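Local coordinates for CRISPR-associated protein, Cse1 family (Acidimicrobium ferrooxidans, PDB 4H3T) that probably serves as the large Cse1 subunit of a type I-E CRISPR Cascade complex, the subunit that in relatives takes part in recognising target DNA, at residues T127-L131 with V132-P136; G323-V326 with W327-L330; F369-M372 with S373-D377. The protein carries 1 engineered substitution. All blocks are in the same frame, centred on the assembly; numbering follows the deposited sequence.

Contact 1 (T127-L131 with V132-P136); sequences TANSL and VAYAP
Asn-129 and Tyr-134 meet because of their first torsions. Asn-129 holds CG opposite its backbone N (chi1 -174°), and Tyr-134 holds its ring opposite its own carbonyl carbon (chi1 -72°). The amide nitrogen then reaches the phenol oxygen: Asn-129 ND2 donates to Tyr-134 OH at 2.7 Å. The bond is fairly straight. The hydroxyl oxygen lies in the amide plane, and ND2 sits at the ring edge, in the plane of the ring. The amide and ring planes are turned 44° apart, and the two side chains cross at about a right angle. Val-132 CG1 lies over one face of the Tyr-134 ring, 3.5 Å above its plane and toward the rim.

The backbone supplies the second tie. Val-132 N donates to Asn-129 O at 3.0 Å, from above the carbonyl plane. Two residues earlier, Thr-127 O accepts two bonds, from Ser-130 N at 3.1 Å and from Ser-130 OG at 2.9 Å. The buried Leu-131 side chain touches Trp-163 of helix 157-170 and Ile-283 of strand 275-289. Ser-130 O is bonded to Arg-167 of the same helix. The successive i to i+3 bonds are those of a short 3-10 helix. It leads into an extended loop, and the Asn-Tyr bond ties the start of that loop back to the turn.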
loop_
_atom_site.group_PDB
_atom_site.type_symbol
_atom_site.label_atom_id
_atom_site.label_comp_id
_atom_site.label_asym_id
_atom_site.label_seq_id
_atom_site.Cartn_x
_atom_site.Cartn_y
_atom_site.Cartn_z
ATOM N N THR A 127 21.081 2.416 -19.020
ATOM C CA THR A 127 21.647 3.344 -18.032
ATOM C C THR A 127 20.890 3.071 -16.745
ATOM O O THR A 127 19.724 2.625 -16.746
ATOM C CB THR A 127 21.592 4.811 -18.476
ATOM O OG1 THR A 127 20.241 5.187 -18.620
ATOM C CG2 THR A 127 22.384 5.058 -19.753
ATOM N N ALA A 128 21.559 3.310 -15.625
ATOM C CA ALA A 128 20.996 3.031 -14.331
ATOM C C ALA A 128 19.729 3.821 -13.971
ATOM O O ALA A 128 18.954 3.370 -13.123
ATOM C CB ALA A 128 22.040 3.222 -13.290
ATOM N N ASN A 129 19.432 4.894 -14.673
ATOM C CA ASN A 129 18.187 5.630 -14.456
ATOM C C ASN A 129 16.949 4.722 -14.733
ATOM O O ASN A 129 15.924 4.925 -14.106
ATOM C CB ASN A 129 18.187 6.885 -15.355
ATOM C CG ASN A 129 17.014 7.744 -15.089
ATOM O OD1 ASN A 129 16.134 7.888 -15.947
ATOM N ND2 ASN A 129 16.996 8.330 -13.888
ATOM N N SER A 130 17.074 3.669 -15.581
ATOM C CA SER A 130 15.969 2.698 -15.823
ATOM C C SER A 130 15.550 1.926 -14.518
ATOM O O SER A 130 14.458 1.344 -14.458
ATOM C CB SER A 130 16.379 1.704 -16.907
ATOM O OG SER A 130 17.404 0.868 -16.404
ATOM N N LEU A 131 16.427 1.871 -13.489
ATOM C CA LEU A 131 16.094 1.208 -12.209
ATOM C C LEU A 131 15.251 2.137 -11.323
ATOM O O LEU A 131 14.588 1.699 -10.403
ATOM C CB LEU A 131 17.454 0.873 -11.524
ATOM C CG LEU A 131 17.580 -0.130 -10.458
ATOM C CD1 LEU A 131 16.972 -1.475 -10.795
ATOM C CD2 LEU A 131 19.029 -0.249 -10.089
ATOM N N VAL A 132 15.215 3.423 -11.635
ATOM C CA VAL A 132 14.455 4.386 -10.821
ATOM C C VAL A 132 13.008 4.394 -11.251
ATOM O O VAL A 132 12.763 4.520 -12.431
ATOM C CB VAL A 132 15.064 5.790 -10.957
ATOM C CG1 VAL A 132 14.211 6.860 -10.252
ATOM C CG2 VAL A 132 16.532 5.804 -10.467
ATOM N N ALA A 133 12.042 4.322 -10.305
ATOM C CA ALA A 133 10.629 4.492 -10.622
ATOM C C ALA A 133 10.322 5.985 -10.523
ATOM O O ALA A 133 10.748 6.643 -9.536
ATOM C CB ALA A 133 9.756 3.747 -9.628
ATOM N N TYR A 134 9.507 6.475 -11.426
ATOM C CA TYR A 134 9.007 7.860 -11.408
ATOM C C TYR A 134 7.453 7.858 -11.202
ATOM O O TYR A 134 6.761 6.839 -11.385
ATOM C CB TYR A 134 9.437 8.597 -12.695
ATOM C CG TYR A 134 10.932 8.896 -12.697
ATOM C CD1 TYR A 134 11.451 9.962 -11.967
ATOM C CD2 TYR A 134 11.826 8.095 -13.405
ATOM C CE1 TYR A 134 12.822 10.216 -11.926
ATOM C CE2 TYR A 134 13.189 8.391 -13.443
ATOM C CZ TYR A 134 13.691 9.438 -12.677
ATOM O OH TYR A 134 15.049 9.706 -12.655
ATOM N N ALA A 135 6.955 8.990 -10.713
ATOM C CA ALA A 135 5.530 9.205 -10.397
ATOM C C ALA A 135 4.603 8.794 -11.551
ATOM O O ALA A 135 4.906 9.131 -12.695
ATOM C CB ALA A 135 5.282 10.685 -10.078
ATOM N N PRO A 136 3.420 8.190 -11.263
ATOM C CA PRO A 136 2.489 7.819 -12.341
ATOM C C PRO A 136 2.109 8.918 -13.348
ATOM O O PRO A 136 1.506 8.533 -14.348
ATOM C CB PRO A 136 1.253 7.362 -11.579
ATOM C CG PRO A 136 1.747 6.860 -10.354
ATOM C CD PRO A 136 2.927 7.688 -9.967
#

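Contact 2 (G323-V326 with W327-L330); sequences GQQV and WRGL
Gln-325 and Arg-328 are joined through their backbones by a 3-10 turn. Arg-328 N donates to Gln-325 O at 3.0 Å. Gly-329 N donates to Val-326 O at 3.0 Å, and Leu-330 N to Trp-327 O follows. Before the turn, the backbone is extended at Gln-324 and Gln-325.

The side chains of Gln-325 and Arg-328 are also bonded. Arg-328 NH1 donates to Gln-325 OE1 at 2.8 Å, with 166° at the hydrogen. The bond lies in the carbonyl plane of the amide and in the plane of the guanidinium. The two flat groups are 33° apart. A bend in the arginine chain (chi3 64°) folds the guanidinium back beside Gln-325. Gln-324 CB lies over one guanidinium face, but this residue has two conformers and the contact is less certain. Trp-327 lies beside Gln-325, pointing the same way, with NE1 3.5 Å from Gln-325 CB. Arg-328 CG covers one face of the indole, toward its rim.

The turn docks on helix 445-473. There, Arg-328 NH1 makes a salt bridge with Glu-457, and the guanidinium forms a cation-pi contact with Tyr-460. A leucine in place of Arg-328 would probably leave Gln-325 OE1 without this donor and Glu-457 without this salt bridge. Trp-327 NE1 bonds Asp-464, and its ring stacks with Tyr-467. Val-326 N is hydrogen-bonded to Asp-382 of strand 375-387, and Trp-327 and Leu-330 also touch helix 397-415.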
loop_
_atom_site.group_PDB
_atom_site.type_symbol
_atom_site.label_atom_id
_atom_site.label_comp_id
_atom_site.label_asym_id
_atom_site.label_seq_id
_atom_site.Cartn_x
_atom_site.Cartn_y
_atom_site.Cartn_z
ATOM N N GLY A 323 -7.165 7.577 -6.533
ATOM C CA GLY A 323 -7.951 8.744 -6.837
ATOM C C GLY A 323 -9.000 9.109 -5.794
ATOM O O GLY A 323 -9.812 9.964 -6.105
ATOM N N GLN A 324 -9.051 8.427 -4.617
ATOM C CA GLN A 324 -9.938 8.803 -3.482
ATOM C C GLN A 324 -9.180 8.740 -2.176
ATOM O O GLN A 324 -8.194 8.001 -2.072
ATOM C CB GLN A 324 -11.127 7.926 -3.398
ATOM C CG GLN A 324 -10.851 6.493 -2.966
ATOM C CD GLN A 324 -12.075 5.654 -2.882
ATOM O OE1 GLN A 324 -12.084 4.568 -2.241
ATOM N NE2 GLN A 324 -13.056 5.996 -3.676
ATOM N N GLN A 325 -9.662 9.440 -1.177
ATOM C CA GLN A 325 -9.060 9.471 0.189
ATOM C C GLN A 325 -9.250 8.046 0.753
ATOM O O GLN A 325 -10.297 7.449 0.507
ATOM C CB GLN A 325 -9.727 10.498 1.061
ATOM C CG GLN A 325 -9.535 11.952 0.569
ATOM C CD GLN A 325 -10.574 12.473 -0.420
ATOM O OE1 GLN A 325 -11.404 11.731 -0.958
ATOM N NE2 GLN A 325 -10.398 13.706 -0.839
ATOM N N VAL A 326 -8.302 7.503 1.453
ATOM C CA VAL A 326 -8.308 6.089 1.809
ATOM C C VAL A 326 -9.510 5.702 2.678
ATOM O O VAL A 326 -10.065 4.633 2.493
ATOM C CB VAL A 326 -6.979 5.580 2.464
ATOM C CG1 VAL A 326 -6.693 6.257 3.765
ATOM C CG2 VAL A 326 -7.015 4.075 2.676
ATOM N N TRP A 327 -9.980 6.574 3.555
ATOM C CA TRP A 327 -11.177 6.225 4.367
ATOM C C TRP A 327 -12.466 6.017 3.561
ATOM O O TRP A 327 -13.378 5.327 4.026
ATOM C CB TRP A 327 -11.408 7.272 5.464
ATOM C CG TRP A 327 -11.474 8.698 4.999
ATOM C CD1 TRP A 327 -10.434 9.566 4.858
ATOM C CD2 TRP A 327 -12.633 9.370 4.485
ATOM N NE1 TRP A 327 -10.875 10.751 4.333
ATOM C CE2 TRP A 327 -12.223 10.666 4.098
ATOM C CE3 TRP A 327 -14.013 9.068 4.490
ATOM C CZ2 TRP A 327 -13.137 11.630 3.616
ATOM C CZ3 TRP A 327 -14.911 10.020 4.028
ATOM C CH2 TRP A 327 -14.473 11.305 3.659
ATOM N N ARG A 328 -12.538 6.538 2.310
ATOM C CA ARG A 328 -13.687 6.276 1.469
ATOM C C ARG A 328 -13.774 4.756 1.119
ATOM O O ARG A 328 -14.846 4.284 0.805
ATOM C CB ARG A 328 -13.663 7.170 0.226
ATOM C CG ARG A 328 -14.009 8.594 0.549
ATOM C CD ARG A 328 -13.635 9.554 -0.555
ATOM N NE ARG A 328 -14.345 9.342 -1.799
ATOM C CZ ARG A 328 -14.172 10.066 -2.890
ATOM N NH1 ARG A 328 -13.248 11.027 -2.923
ATOM N NH2 ARG A 328 -14.879 9.811 -3.974
ATOM N N GLY A 329 -12.659 4.036 1.166
ATOM C CA GLY A 329 -12.615 2.606 0.920
ATOM C C GLY A 329 -12.414 1.841 2.232
ATOM O O GLY A 329 -11.827 0.767 2.224
ATOM N N LEU A 330 -12.859 2.395 3.397
ATOM C CA LEU A 330 -12.656 1.703 4.682
ATOM C C LEU A 330 -13.256 0.266 4.676
ATOM O O LEU A 330 -12.654 -0.664 5.201
ATOM C CB LEU A 330 -13.302 2.521 5.805
ATOM C CG LEU A 330 -13.173 1.913 7.235
ATOM C CD1 LEU A 330 -11.771 1.682 7.606
ATOM C CD2 LEU A 330 -13.820 2.830 8.248
#

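Contact 3 (F369-M372 with S373-D377); sequences FGNM and STTLD
Phe-369 and Leu-376 face each other across a beta hairpin, closed by a type I' turn from Asn-371 to Thr-374 with a classic beta bulge beside it. They form a non-hydrogen-bonded antiparallel pair. Leu-376 CD1 lies over one face of the Phe-369 ring, 4.1 Å from its centroid and 24° off the normal, a CH-pi contact. The methyl sits toward the rim, 3.8 Å from Phe-369 CZ.

The next pair, Gly-370 with Thr-375, is hydrogen-bonded. Gly-370 N donates to Thr-375 O at 2.7 Å, in the carbonyl plane. Thr-375 N returns a nearly straight bond to Gly-370 O. Thr-374 N also points at Gly-370 O, but that bond is weak; two residues facing one make the bulge. Glycine suits this place, since a beta carbon here would run into Asp-377 OD2.

Within the turn, Thr-374 N donates to Asn-371 O at 3.2 Å. Thr-374 OG1, lying between its backbone N and carbonyl carbon (chi1 59°), also approaches this oxygen, at a distance so short (2.5 Å from Thr-374 OG1 to Asn-371 O) that its exact geometry is doubtful. Thr-375 OG1 is 3.0 Å from Asn-371 OD1 and 2.9 Å from Asp-377 OD1. Its single proton could serve either oxygen.

Farther out, Thr-374 O accepts bonds from the hydroxyls of Ser-172 and Ser-174, and Ser-373 pairs by its backbone with Ala-173. These bonds join the turn to the loop at Ser-172, Ala-173 and Ser-174. A water links the two segments: it accepts from Ser-373 N at 2.9 Å and donates weakly to Phe-369 O.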
loop_
_atom_site.group_PDB
_atom_site.type_symbol
_atom_site.label_atom_id
_atom_site.label_comp_id
_atom_site.label_asym_id
_atom_site.label_seq_id
_atom_site.Cartn_x
_atom_site.Cartn_y
_atom_site.Cartn_z
ATOM N N PHE A 369 -1.850 -0.457 -13.790
ATOM C CA PHE A 369 -1.019 -0.430 -14.983
ATOM C C PHE A 369 -1.848 -0.316 -16.230
ATOM O O PHE A 369 -2.972 -0.808 -16.261
ATOM C CB PHE A 369 -0.158 -1.710 -15.102
ATOM C CG PHE A 369 0.856 -1.792 -14.016
ATOM C CD1 PHE A 369 2.160 -1.352 -14.227
ATOM C CD2 PHE A 369 0.499 -2.238 -12.747
ATOM C CE1 PHE A 369 3.085 -1.347 -13.185
ATOM C CE2 PHE A 369 1.416 -2.220 -11.703
ATOM C CZ PHE A 369 2.709 -1.772 -11.926
ATOM N N GLY A 370 -1.275 0.306 -17.238
ATOM C CA GLY A 370 -1.868 0.423 -18.570
ATOM C C GLY A 370 -0.936 -0.147 -19.624
ATOM O O GLY A 370 0.181 -0.615 -19.326
ATOM N N ASN A 371 -1.394 -0.080 -20.882
ATOM C CA ASN A 371 -0.643 -0.507 -22.064
ATOM C C ASN A 371 -0.034 -1.909 -21.905
ATOM O O ASN A 371 1.191 -2.076 -21.970
ATOM C CB ASN A 371 0.431 0.539 -22.364
ATOM C CG ASN A 371 -0.168 1.923 -22.516
ATOM O OD1 ASN A 371 0.055 2.828 -21.711
ATOM N ND2 ASN A 371 -1.033 2.077 -23.479
HETATM N N MSE A 372 -0.908 -2.912 -21.656
HETATM C CA MSE A 372 -0.537 -4.316 -21.505
HETATM C C MSE A 372 0.520 -4.464 -20.360
HETATM O O MSE A 372 1.599 -5.051 -20.534
HETATM C CB MSE A 372 0.003 -4.885 -22.842
HETATM C CG MSE A 372 -1.085 -4.983 -23.977
HETATM SE SE MSE A 372 -2.398 -6.376 -23.516
HETATM C CE MSE A 372 -3.867 -5.269 -22.940
ATOM N N SER A 373 0.213 -3.845 -19.230
ATOM C CA SER A 373 0.995 -3.911 -18.008
ATOM C C SER A 373 2.418 -3.327 -18.138
ATOM O O SER A 373 3.286 -3.665 -17.347
ATOM C CB SER A 373 1.054 -5.354 -17.507
ATOM O OG SER A 373 -0.236 -5.719 -17.045
ATOM N N THR A 374 2.635 -2.427 -19.096
ATOM C CA THR A 374 3.942 -1.802 -19.320
ATOM C C THR A 374 4.048 -0.473 -18.577
ATOM O O THR A 374 5.153 -0.139 -18.208
ATOM C CB THR A 374 4.235 -1.584 -20.812
ATOM O OG1 THR A 374 3.228 -0.761 -21.400
ATOM C CG2 THR A 374 4.395 -2.888 -21.579
ATOM N N THR A 375 2.942 0.301 -18.398
ATOM C CA THR A 375 3.034 1.630 -17.772
ATOM C C THR A 375 2.263 1.704 -16.461
ATOM O O THR A 375 1.114 1.254 -16.391
ATOM C CB THR A 375 2.525 2.706 -18.740
ATOM O OG1 THR A 375 1.132 2.496 -18.975
ATOM C CG2 THR A 375 3.306 2.712 -20.097
ATOM N N LEU A 376 2.888 2.273 -15.439
ATOM C CA LEU A 376 2.246 2.505 -14.150
ATOM C C LEU A 376 1.350 3.699 -14.312
ATOM O O LEU A 376 1.850 4.804 -14.548
ATOM C CB LEU A 376 3.304 2.752 -13.071
ATOM C CG LEU A 376 2.764 3.055 -11.664
ATOM C CD1 LEU A 376 2.083 1.830 -11.070
ATOM C CD2 LEU A 376 3.898 3.587 -10.764
ATOM N N ASP A 377 0.040 3.480 -14.355
ATOM C CA ASP A 377 -0.915 4.566 -14.600
ATOM C C ASP A 377 -1.377 5.229 -13.335
ATOM O O ASP A 377 -1.705 6.386 -13.357
ATOM C CB ASP A 377 -2.140 4.030 -15.328
ATOM C CG ASP A 377 -1.957 3.835 -16.814
ATOM O OD1 ASP A 377 -0.795 3.964 -17.300
ATOM O OD2 ASP A 377 -2.965 3.554 -17.495
HETATM O O HOH W 1 -2.482 -2.921 -18.556
#

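In the fold
Contacts 1 and 3 meet directly, with centres about 15 Å apart. Pro-136 ends the extended loop of contact 1 against the hairpin: its CB lies 3.6 Å from Asp-377 O, and its CG lies 3.9 Å from Leu-376 CD2. Contact 2 stands apart. Its centre is about 28 Å from that of contact 1 and about 22 Å from that of contact 3, with nearest atoms about 10 Å and 9 Å away. Strand 375-387 relates all three. Its start belongs to contact 3, Leu-376 and Leu-379 take Pro-136 of contact 1, and Asp-382 bonds Val-326 of contact 2. The strand thus has contacts with both the 127-136 loop and the turn docked on helix 445-473.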